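Local atomic coordinates of uncharacterized protein 14 (Sulfolobus islandicus filamentous virus, PDB entry 2H36), a protein that probably acts as an anti-CRISPR protein of the AcrID1 family, helping an archaeal virus to evade the type I-D CRISPR defence of its host. Residues A[88-93]-A[102-107]; A[45-50]-A[98-103]. One frame throughout, in Å; residues are numbered along the deposited sequence.

Interaction 1 of 2, residues A[88-93]-A[102-107]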
loop_
_atom_site.group_PDB
_atom_site.type_symbol
_atom_site.label_atom_id
_atom_site.label_comp_id
_atom_site.label_asym_id
_atom_site.label_seq_id
_atom_site.Cartn_x
_atom_site.Cartn_y
_atom_site.Cartn_z
ATOM N N LEU A 88 4.476 -3.660 -8.821
ATOM C CA LEU A 88 4.186 -3.739 -7.391
ATOM C C LEU A 88 3.091 -4.796 -7.307
ATOM O O LEU A 88 2.189 -4.814 -8.142
ATOM C CB LEU A 88 3.859 -2.355 -6.848
ATOM C CG LEU A 88 3.317 -2.284 -5.424
ATOM C CD1 LEU A 88 4.419 -2.648 -4.444
ATOM C CD2 LEU A 88 2.788 -0.900 -5.159
ATOM N N GLU A 89 3.151 -5.651 -6.289
ATOM C CA GLU A 89 2.153 -6.718 -6.153
ATOM C C GLU A 89 1.691 -6.931 -4.718
ATOM O O GLU A 89 2.515 -7.189 -3.837
ATOM C CB GLU A 89 2.735 -8.009 -6.700
ATOM C CG GLU A 89 1.837 -9.212 -6.563
ATOM C CD GLU A 89 2.472 -10.459 -7.173
ATOM O OE1 GLU A 89 2.396 -10.620 -8.418
ATOM O OE2 GLU A 89 3.052 -11.270 -6.406
ATOM N N PHE A 90 0.379 -6.827 -4.487
ATOM C CA PHE A 90 -0.199 -7.069 -3.149
ATOM C C PHE A 90 -1.046 -8.320 -3.024
ATOM O O PHE A 90 -2.039 -8.471 -3.744
ATOM C CB PHE A 90 -1.158 -5.959 -2.746
ATOM C CG PHE A 90 -0.511 -4.607 -2.607
ATOM C CD1 PHE A 90 -0.400 -3.755 -3.704
ATOM C CD2 PHE A 90 -0.048 -4.166 -1.375
ATOM C CE1 PHE A 90 0.178 -2.505 -3.577
ATOM C CE2 PHE A 90 0.528 -2.911 -1.247
ATOM C CZ PHE A 90 0.641 -2.082 -2.350
ATOM N N THR A 91 -0.713 -9.149 -2.009
ATOM C CA THR A 91 -1.477 -10.378 -1.818
ATOM C C THR A 91 -2.357 -10.017 -0.640
ATOM O O THR A 91 -1.847 -9.598 0.395
ATOM C CB THR A 91 -0.644 -11.603 -1.472
ATOM O OG1 THR A 91 0.186 -11.930 -2.586
ATOM C CG2 THR A 91 -1.534 -12.780 -1.174
ATOM N N TYR A 92 -3.670 -10.155 -0.788
ATOM C CA TYR A 92 -4.574 -9.811 0.310
ATOM C C TYR A 92 -5.990 -10.370 0.350
ATOM O O TYR A 92 -6.643 -10.542 -0.683
ATOM C CB TYR A 92 -4.878 -8.311 0.301
ATOM C CG TYR A 92 -5.767 -7.829 -0.829
ATOM C CD1 TYR A 92 -5.227 -7.145 -1.921
ATOM C CD2 TYR A 92 -7.151 -8.013 -0.786
ATOM C CE1 TYR A 92 -6.042 -6.679 -2.951
ATOM C CE2 TYR A 92 -7.971 -7.559 -1.812
ATOM C CZ TYR A 92 -7.411 -6.888 -2.887
ATOM O OH TYR A 92 -8.222 -6.430 -3.897
ATOM N N ARG A 93 -6.449 -10.565 1.619
ATOM C CA ARG A 93 -7.819 -11.033 1.804
ATOM C C ARG A 93 -8.550 -9.741 2.111
ATOM O O ARG A 93 -7.949 -8.777 2.602
ATOM C CB ARG A 93 -7.978 -12.005 2.965
ATOM C CG ARG A 93 -7.554 -13.414 2.632
ATOM C CD ARG A 93 -7.395 -14.225 3.886
ATOM N NE ARG A 93 -8.651 -14.329 4.613
ATOM C CZ ARG A 93 -8.813 -15.038 5.721
ATOM N NH1 ARG A 93 -7.793 -15.713 6.234
ATOM N NH2 ARG A 93 -9.992 -15.077 6.315
ATOM N N TYR A 102 -1.428 -9.597 3.179
ATOM C CA TYR A 102 -0.512 -10.605 3.681
ATOM C C TYR A 102 0.882 -10.482 3.070
ATOM O O TYR A 102 1.863 -10.923 3.670
ATOM C CB TYR A 102 -1.076 -11.994 3.461
ATOM C CG TYR A 102 -2.193 -12.330 4.410
ATOM C CD1 TYR A 102 -3.518 -11.949 4.136
ATOM C CD2 TYR A 102 -1.936 -13.033 5.587
ATOM C CE1 TYR A 102 -4.555 -12.260 5.017
ATOM C CE2 TYR A 102 -2.964 -13.350 6.470
ATOM C CZ TYR A 102 -4.269 -12.964 6.180
ATOM O OH TYR A 102 -5.275 -13.290 7.059
ATOM N N GLU A 103 0.978 -9.849 1.903
ATOM C CA GLU A 103 2.251 -9.776 1.200
ATOM C C GLU A 103 2.482 -8.747 0.086
ATOM O O GLU A 103 1.690 -8.638 -0.858
ATOM C CB GLU A 103 2.483 -11.085 0.427
ATOM C CG GLU A 103 3.845 -11.180 -0.243
ATOM C CD GLU A 103 4.153 -12.572 -0.789
ATOM O OE1 GLU A 103 3.682 -13.588 -0.209
ATOM O OE2 GLU A 103 4.898 -12.647 -1.799
ATOM N N VAL A 104 3.560 -7.981 0.220
ATOM C CA VAL A 104 3.879 -6.979 -0.788
ATOM C C VAL A 104 5.214 -7.323 -1.432
ATOM O O VAL A 104 6.168 -7.745 -0.762
ATOM C CB VAL A 104 3.974 -5.535 -0.236
ATOM C CG1 VAL A 104 4.012 -4.531 -1.400
ATOM C CG2 VAL A 104 2.818 -5.214 0.694
ATOM N N GLN A 105 5.278 -7.113 -2.739
ATOM C CA GLN A 105 6.428 -7.462 -3.512
ATOM C C GLN A 105 6.620 -6.370 -4.539
ATOM O O GLN A 105 5.641 -5.818 -5.054
ATOM C CB GLN A 105 6.119 -8.757 -4.210
ATOM C CG GLN A 105 7.300 -9.544 -4.655
ATOM C CD GLN A 105 6.919 -10.983 -4.814
ATOM O OE1 GLN A 105 5.757 -11.297 -5.110
ATOM N NE2 GLN A 105 7.878 -11.877 -4.600
ATOM N N GLY A 106 7.876 -6.047 -4.825
ATOM C CA GLY A 106 8.200 -5.071 -5.851
ATOM C C GLY A 106 9.339 -5.552 -6.718
ATOM O O GLY A 106 10.224 -6.273 -6.250
ATOM N N TRP A 107 9.314 -5.171 -7.990
ATOM C CA TRP A 107 10.413 -5.475 -8.914
ATOM C C TRP A 107 10.267 -4.657 -10.204
ATOM O O TRP A 107 9.216 -4.044 -10.442
ATOM C CB TRP A 107 10.531 -6.994 -9.189
ATOM C CG TRP A 107 9.387 -7.600 -9.954
ATOM C CD1 TRP A 107 9.361 -7.894 -11.282
ATOM C CD2 TRP A 107 8.101 -7.986 -9.431
ATOM N NE1 TRP A 107 8.144 -8.432 -11.630
ATOM C CE2 TRP A 107 7.352 -8.505 -10.515
ATOM C CE3 TRP A 107 7.502 -7.931 -8.155
ATOM C CZ2 TRP A 107 6.033 -8.961 -10.368
ATOM C CZ3 TRP A 107 6.195 -8.387 -8.008
ATOM C CH2 TRP A 107 5.475 -8.897 -9.112
#
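The backbone carbonyl T91 O is gripped by two N-H groups of the neighbouring strand. Y102 N donates to T91 O over 2.8 Å. A second, longer bond of 3.2 Å reaches T91 O from E103 N. Two successive residues thus face T91, the classic beta bulge, in an otherwise regular antiparallel hairpin of strands 85-94 and 98-109. Beyond the bulge, T91 N returns a bond to E103 O, and E89 and Q105 exchange N-H...O bonds both ways.

The side chains alternate between the two faces of the sheet. The contacts among L88, F90 and V104 are apolar. V104 CG1 sits over one face of the F90 ring, 4.3 Å from its centroid in a CH-pi contact, and also meets L88 CD1. With CG1 anti to the backbone N (chi1 -168°) and CG2 beside that N, the branched valine offers CG2 to the ring atoms CD2 and CE2 as well. F38, F31, L57 and Y53 continue this packing, Y53 edge-to-face with F90.

On the other face, T91 CB and E103 CB meet at 3.7 Å. E89 has an extended chain; its CB packs on W107 CZ3, while OE1 lies in the plane of the indole at its edge, 3.6 Å from CH2. OE1 is also hydrogen-bonded to Q75 NE2 of strand 71-79, and W107 NE1 bonds to E109. Near the bulge, R93 CD approaches Y102 CE1 at 3.6 Å, and the guanidinium plane is turned only 8° from that of the ring.

The hairpin is therefore amphipathic: aliphatic and aromatic groups suit its buried face, whereas on the other E89 OE2 and E103 OE2 are like charges 5.2 Å apart, not in contact, whose repulsion is probably offset by K39 and K41 beside E103.

Interaction 2 of 2, residues A[45-50]-A[98-103]; sequences PLKVTE and KIYIYE
L46 and I101 form the clearest rung of an antiparallel beta pairing, in which the short strand 45-49 lies against the N-terminal half of strand 98-109. L46 N bonds to I101 O at 2.9 Å. The return bond, from I101 N to L46 O, is longer at 3.3 Å. I99 N donates nearly straight to V48 O, whereas the bond from V48 N to I99 O is bent and weak.

Apolar contacts add to these bonds. V48 CG1 packs on I99 CB at 3.8 Å, beta-branched chains well suited to a buried strand; L46 and V48 also meet helix 19-30. At the start of the strand, P45, whose nitrogen has no hydrogen to donate, contributes its ring instead: CB lies 3.6 Å above the centre of the Y102 ring, a CH-pi contact, and also touches Y100 CB.

Polar groups act at the far end of the strand, where T49 OG1 caps helix 50-55 by accepting from E52 N, and E50 forms a salt bridge with K94. A separate aliphatic contact is made by the extended K47, whose carbons run beside the Y100 side chain, with K47 CG 3.7 Å from Y100 CE2 and K47 CE 3.6 Å from Y100 OH.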
loop_
_atom_site.group_PDB
_atom_site.type_symbol
_atom_site.label_atom_id
_atom_site.label_comp_id
_atom_site.label_asym_id
_atom_site.label_seq_id
_atom_site.Cartn_x
_atom_site.Cartn_y
_atom_site.Cartn_z
ATOM N N PRO A 45 -1.725 -9.869 9.016
ATOM C CA PRO A 45 -1.869 -9.018 7.835
ATOM C C PRO A 45 -2.045 -7.547 8.209
ATOM O O PRO A 45 -2.575 -7.240 9.274
ATOM C CB PRO A 45 -3.121 -9.569 7.153
ATOM C CG PRO A 45 -3.910 -10.148 8.258
ATOM C CD PRO A 45 -2.902 -10.736 9.200
ATOM N N LEU A 46 -1.577 -6.655 7.342
ATOM C CA LEU A 46 -1.646 -5.235 7.600
ATOM C C LEU A 46 -2.993 -4.715 7.168
ATOM O O LEU A 46 -3.234 -4.565 5.973
ATOM C CB LEU A 46 -0.558 -4.511 6.831
ATOM C CG LEU A 46 -0.437 -3.050 7.235
ATOM C CD1 LEU A 46 0.549 -2.935 8.373
ATOM C CD2 LEU A 46 0.014 -2.210 6.065
ATOM N N LYS A 47 -3.861 -4.457 8.149
ATOM C CA LYS A 47 -5.240 -3.971 7.938
ATOM C C LYS A 47 -5.201 -2.591 7.284
ATOM O O LYS A 47 -4.276 -1.820 7.505
ATOM C CB LYS A 47 -5.980 -3.947 9.274
ATOM C CG LYS A 47 -7.480 -3.766 9.206
ATOM C CD LYS A 47 -7.995 -3.530 10.622
ATOM C CE LYS A 47 -9.498 -3.705 10.722
ATOM N NZ LYS A 47 -9.936 -4.078 12.106
ATOM N N VAL A 48 -6.174 -2.364 6.372
ATOM C CA VAL A 48 -6.166 -1.109 5.647
ATOM C C VAL A 48 -7.525 -0.883 5.009
ATOM O O VAL A 48 -8.231 -1.825 4.695
ATOM C CB VAL A 48 -4.997 -1.277 4.609
ATOM C CG1 VAL A 48 -5.466 -1.271 3.143
ATOM C CG2 VAL A 48 -3.917 -0.255 4.861
ATOM N N THR A 49 -7.914 0.368 4.843
ATOM C CA THR A 49 -9.230 0.638 4.274
ATOM C C THR A 49 -9.080 0.700 2.766
ATOM O O THR A 49 -7.956 0.803 2.270
ATOM C CB THR A 49 -9.861 1.919 4.843
ATOM O OG1 THR A 49 -9.313 3.061 4.182
ATOM C CG2 THR A 49 -9.575 2.015 6.320
ATOM N N GLU A 50 -10.197 0.611 2.042
ATOM C CA GLU A 50 -10.168 0.622 0.577
ATOM C C GLU A 50 -9.463 1.875 0.048
ATOM O O GLU A 50 -8.608 1.788 -0.842
ATOM C CB GLU A 50 -11.583 0.501 -0.006
ATOM C CG GLU A 50 -12.192 -0.898 0.099
ATOM C CD GLU A 50 -13.727 -0.914 -0.045
ATOM O OE1 GLU A 50 -14.426 -0.103 0.626
ATOM O OE2 GLU A 50 -14.240 -1.766 -0.810
ATOM N N LYS A 98 -12.436 -3.729 4.135
ATOM C CA LYS A 98 -11.178 -3.543 4.869
ATOM C C LYS A 98 -10.262 -4.565 4.217
ATOM O O LYS A 98 -10.602 -5.739 4.095
ATOM C CB LYS A 98 -11.157 -3.728 6.400
ATOM C CG LYS A 98 -12.462 -3.573 7.156
ATOM C CD LYS A 98 -13.068 -2.193 7.040
ATOM C CE LYS A 98 -14.604 -2.337 7.238
ATOM N NZ LYS A 98 -15.297 -1.115 6.651
ATOM N N ILE A 99 -9.091 -4.108 3.805
ATOM C CA ILE A 99 -8.143 -4.931 3.077
ATOM C C ILE A 99 -7.034 -5.418 4.004
ATOM O O ILE A 99 -6.378 -4.626 4.677
ATOM C CB ILE A 99 -7.590 -4.153 1.868
ATOM C CG1 ILE A 99 -8.759 -3.757 0.964
ATOM C CG2 ILE A 99 -6.523 -4.960 1.129
ATOM C CD1 ILE A 99 -8.365 -2.989 -0.236
ATOM N N TYR A 100 -6.859 -6.737 4.037
ATOM C CA TYR A 100 -5.887 -7.385 4.908
ATOM C C TYR A 100 -4.758 -7.909 4.056
ATOM O O TYR A 100 -4.867 -9.007 3.496
ATOM C CB TYR A 100 -6.533 -8.530 5.698
ATOM C CG TYR A 100 -7.618 -8.072 6.650
ATOM C CD1 TYR A 100 -8.938 -7.951 6.217
ATOM C CD2 TYR A 100 -7.324 -7.741 7.975
ATOM C CE1 TYR A 100 -9.940 -7.520 7.070
ATOM C CE2 TYR A 100 -8.331 -7.302 8.848
ATOM C CZ TYR A 100 -9.641 -7.195 8.382
ATOM O OH TYR A 100 -10.658 -6.768 9.209
ATOM N N ILE A 101 -3.693 -7.106 3.951
ATOM C CA ILE A 101 -2.509 -7.438 3.157
ATOM C C ILE A 101 -1.653 -8.479 3.857
ATOM O O ILE A 101 -1.194 -8.269 4.982
ATOM C CB ILE A 101 -1.630 -6.192 2.911
ATOM C CG1 ILE A 101 -2.432 -5.117 2.176
ATOM C CG2 ILE A 101 -0.344 -6.565 2.147
ATOM C CD1 ILE A 101 -1.884 -3.717 2.348
ATOM N N TYR A 102 -1.428 -9.597 3.179
ATOM C CA TYR A 102 -0.512 -10.605 3.681
ATOM C C TYR A 102 0.882 -10.482 3.070
ATOM O O TYR A 102 1.863 -10.923 3.670
ATOM C CB TYR A 102 -1.076 -11.994 3.461
ATOM C CG TYR A 102 -2.193 -12.330 4.410
ATOM C CD1 TYR A 102 -3.518 -11.949 4.136
ATOM C CD2 TYR A 102 -1.936 -13.033 5.587
ATOM C CE1 TYR A 102 -4.555 -12.260 5.017
ATOM C CE2 TYR A 102 -2.964 -13.350 6.470
ATOM C CZ TYR A 102 -4.269 -12.964 6.180
ATOM O OH TYR A 102 -5.275 -13.290 7.059
ATOM N N GLU A 103 0.978 -9.849 1.903
ATOM C CA GLU A 103 2.251 -9.776 1.200
ATOM C C GLU A 103 2.482 -8.747 0.086
ATOM O O GLU A 103 1.690 -8.638 -0.858
ATOM C CB GLU A 103 2.483 -11.085 0.427
ATOM C CG GLU A 103 3.845 -11.180 -0.243
ATOM C CD GLU A 103 4.153 -12.572 -0.789
ATOM O OE1 GLU A 103 3.682 -13.588 -0.209
ATOM O OE2 GLU A 103 4.898 -12.647 -1.799
#

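How the interactions relate
From the N terminus, the chain passes helix 19-30 and strand 37-42 before reaching 45-50, the first half of interaction 2. Helix 50-55 and strands 62-66 and 71-79 follow, then 88-93 begins interaction 1. A short turn leads into 98-109, where both contacts close: interaction 2 shuts a loop of 47 residues, interaction 1 a hairpin with eight residues between its segments, most of them strand. Their spans cross rather than nest. Strand 98-109 lies between its partners, with 85-94 along one edge and 45-49, then 37-42, along the other. Y102 takes part in both contacts; E103 touches across only in interaction 1. A probable hydrogen bond from Y100 N to R93 O extends the hairpin alongside interaction 2.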